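Local coordinates for protein 28 kDa product (Pseudomonas syringae pv. phaseolicola, PDB 1UKF) that acts as a cysteine protease avirulence protein that cleaves itself, is essential during infection of plant cells and interacts with the host protein PBS1, at residues A[23-27]-A[81-87]. Residues are numbered along the deposited sequence; the frame is centred on the assembly and turned at random.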
loop_
_atom_site.group_PDB
_atom_site.type_symbol
_atom_site.label_atom_id
_atom_site.label_comp_id
_atom_site.label_asym_id
_atom_site.label_seq_id
_atom_site.Cartn_x
_atom_site.Cartn_y
_atom_site.Cartn_z
ATOM N N THR A 23 -1.723 4.720 -4.925
ATOM C CA THR A 23 -2.926 4.670 -5.744
ATOM C C THR A 23 -2.558 4.769 -7.225
ATOM O O THR A 23 -3.151 4.081 -8.058
ATOM C CB THR A 23 -3.915 5.784 -5.351
ATOM O OG1 THR A 23 -4.271 5.627 -3.969
ATOM C CG2 THR A 23 -5.187 5.693 -6.185
ATOM N N GLU A 24 -1.574 5.602 -7.557
ATOM C CA GLU A 24 -1.136 5.722 -8.948
ATOM C C GLU A 24 -0.589 4.362 -9.393
ATOM O O GLU A 24 -0.845 3.918 -10.512
ATOM C CB GLU A 24 -0.061 6.811 -9.077
ATOM C CG GLU A 24 0.602 6.934 -10.457
ATOM C CD GLU A 24 -0.337 7.398 -11.560
ATOM O OE1 GLU A 24 -1.478 7.814 -11.267
ATOM O OE2 GLU A 24 0.082 7.357 -12.738
ATOM N N TRP A 25 0.149 3.689 -8.514
ATOM C CA TRP A 25 0.686 2.374 -8.855
ATOM C C TRP A 25 -0.470 1.407 -9.114
ATOM O O TRP A 25 -0.422 0.618 -10.056
ATOM C CB TRP A 25 1.563 1.831 -7.721
ATOM C CG TRP A 25 2.157 0.482 -8.028
ATOM C CD1 TRP A 25 3.311 0.226 -8.716
ATOM C CD2 TRP A 25 1.610 -0.792 -7.675
ATOM N NE1 TRP A 25 3.516 -1.129 -8.810
ATOM C CE2 TRP A 25 2.487 -1.780 -8.180
ATOM C CE3 TRP A 25 0.463 -1.199 -6.980
ATOM C CZ2 TRP A 25 2.255 -3.149 -8.008
ATOM C CZ3 TRP A 25 0.232 -2.557 -6.807
ATOM C CH2 TRP A 25 1.125 -3.517 -7.318
ATOM N N LEU A 26 -1.510 1.461 -8.283
ATOM C CA LEU A 26 -2.656 0.579 -8.468
ATOM C C LEU A 26 -3.283 0.781 -9.841
ATOM O O LEU A 26 -3.651 -0.186 -10.510
ATOM C CB LEU A 26 -3.713 0.822 -7.385
ATOM C CG LEU A 26 -3.460 0.195 -6.011
ATOM C CD1 LEU A 26 -4.531 0.649 -5.025
ATOM C CD2 LEU A 26 -3.465 -1.325 -6.132
ATOM N N VAL A 27 -3.394 2.038 -10.262
ATOM C CA VAL A 27 -3.983 2.351 -11.558
ATOM C C VAL A 27 -3.207 1.739 -12.718
ATOM O O VAL A 27 -3.806 1.224 -13.662
ATOM C CB VAL A 27 -4.088 3.879 -11.767
ATOM C CG1 VAL A 27 -4.538 4.187 -13.194
ATOM C CG2 VAL A 27 -5.075 4.466 -10.768
ATOM N N VAL A 81 -9.266 8.779 -1.992
ATOM C CA VAL A 81 -8.238 8.697 -3.019
ATOM C C VAL A 81 -8.439 7.515 -3.961
ATOM O O VAL A 81 -8.171 7.631 -5.158
ATOM C CB VAL A 81 -6.808 8.673 -2.404
ATOM C CG1 VAL A 81 -6.546 7.363 -1.681
ATOM C CG2 VAL A 81 -5.774 8.913 -3.499
ATOM N N ILE A 82 -8.932 6.386 -3.459
ATOM C CA ILE A 82 -9.137 5.264 -4.368
ATOM C C ILE A 82 -10.371 5.479 -5.244
ATOM O O ILE A 82 -10.391 5.052 -6.398
ATOM C CB ILE A 82 -9.203 3.889 -3.620
ATOM C CG1 ILE A 82 -10.424 3.802 -2.705
ATOM C CG2 ILE A 82 -7.917 3.679 -2.836
ATOM C CD1 ILE A 82 -11.661 3.247 -3.394
ATOM N N GLU A 83 -11.390 6.157 -4.721
ATOM C CA GLU A 83 -12.585 6.420 -5.524
ATOM C C GLU A 83 -12.255 7.428 -6.623
ATOM O O GLU A 83 -12.779 7.342 -7.733
ATOM C CB GLU A 83 -13.726 6.950 -4.656
ATOM C CG GLU A 83 -14.218 5.944 -3.637
ATOM C CD GLU A 83 -15.490 6.382 -2.944
ATOM O OE1 GLU A 83 -15.667 7.602 -2.740
ATOM O OE2 GLU A 83 -16.303 5.504 -2.591
ATOM N N ASP A 84 -11.378 8.376 -6.311
ATOM C CA ASP A 84 -10.965 9.385 -7.280
ATOM C C ASP A 84 -10.256 8.713 -8.452
ATOM O O ASP A 84 -10.284 9.218 -9.577
ATOM C CB ASP A 84 -10.016 10.390 -6.622
ATOM C CG ASP A 84 -9.431 11.381 -7.614
ATOM O OD1 ASP A 84 -10.181 12.249 -8.108
ATOM O OD2 ASP A 84 -8.219 11.288 -7.902
ATOM N N ALA A 85 -9.622 7.576 -8.180
ATOM C CA ALA A 85 -8.890 6.823 -9.191
ATOM C C ALA A 85 -9.782 5.875 -9.990
ATOM O O ALA A 85 -9.299 5.142 -10.855
ATOM C CB ALA A 85 -7.759 6.040 -8.535
ATOM N N GLY A 86 -11.078 5.881 -9.696
ATOM C CA GLY A 86 -11.996 5.020 -10.423
ATOM C C GLY A 86 -12.318 3.694 -9.762
ATOM O O GLY A 86 -12.998 2.852 -10.352
ATOM N N PHE A 87 -11.828 3.496 -8.542
ATOM C CA PHE A 87 -12.086 2.260 -7.812
ATOM C C PHE A 87 -13.238 2.452 -6.843
ATOM O O PHE A 87 -13.677 3.571 -6.587
ATOM C CB PHE A 87 -10.878 1.827 -6.971
ATOM C CG PHE A 87 -9.627 1.574 -7.759
ATOM C CD1 PHE A 87 -8.589 2.498 -7.741
ATOM C CD2 PHE A 87 -9.467 0.398 -8.484
ATOM C CE1 PHE A 87 -7.403 2.257 -8.430
ATOM C CE2 PHE A 87 -8.282 0.146 -9.179
ATOM C CZ PHE A 87 -7.249 1.077 -9.150
#
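The last turns of helices 18-27 and 73-84 run side by side, with the CA atoms of Thr23 and Ile82 6.4 Å apart and those of Val27 and Ala85 7.0 Å apart. In this papain-like fold of the C58 family, helix 18-27 carries the active-site Cys18 at its start, and the pairing illustrates how the helix bearing a catalytic cysteine can be packed through methyl groups and one aromatic ring. Thr23 turns both branches toward 81-87. With OG1 beside the backbone N (chi1 -59°), CG2 stands anti to it and meets Ala85 CB at 3.5 Å, while OG1 lies beside the two methyls of Val81 and is hydrogen-bonded back to Ala19 O in its own helix, so a buried hydroxyl is satisfied within an apolar seam. One turn on, Val27 CG2 touches the same methyl, 3.8 Å from Ala85 CB. Helix 73-84 then closes in a Schellman motif: Gly86 takes positive phi (96°), and Phe87 N bonds to Ile82 O. That turn brings the Phe87 ring back against helix 18-27 before strand 88-97 begins. Beyond the interface, Val186 of strand 178-187 touches both Phe87 and Ile82, and Arg54 of helix 46-67 packs on Val27 and Ala85. The ring's far end meets two neighbours obliquely: CE1 lies 4.0 Å from Val27 CG2, and CZ lies 4.0 Å from Leu26 CB.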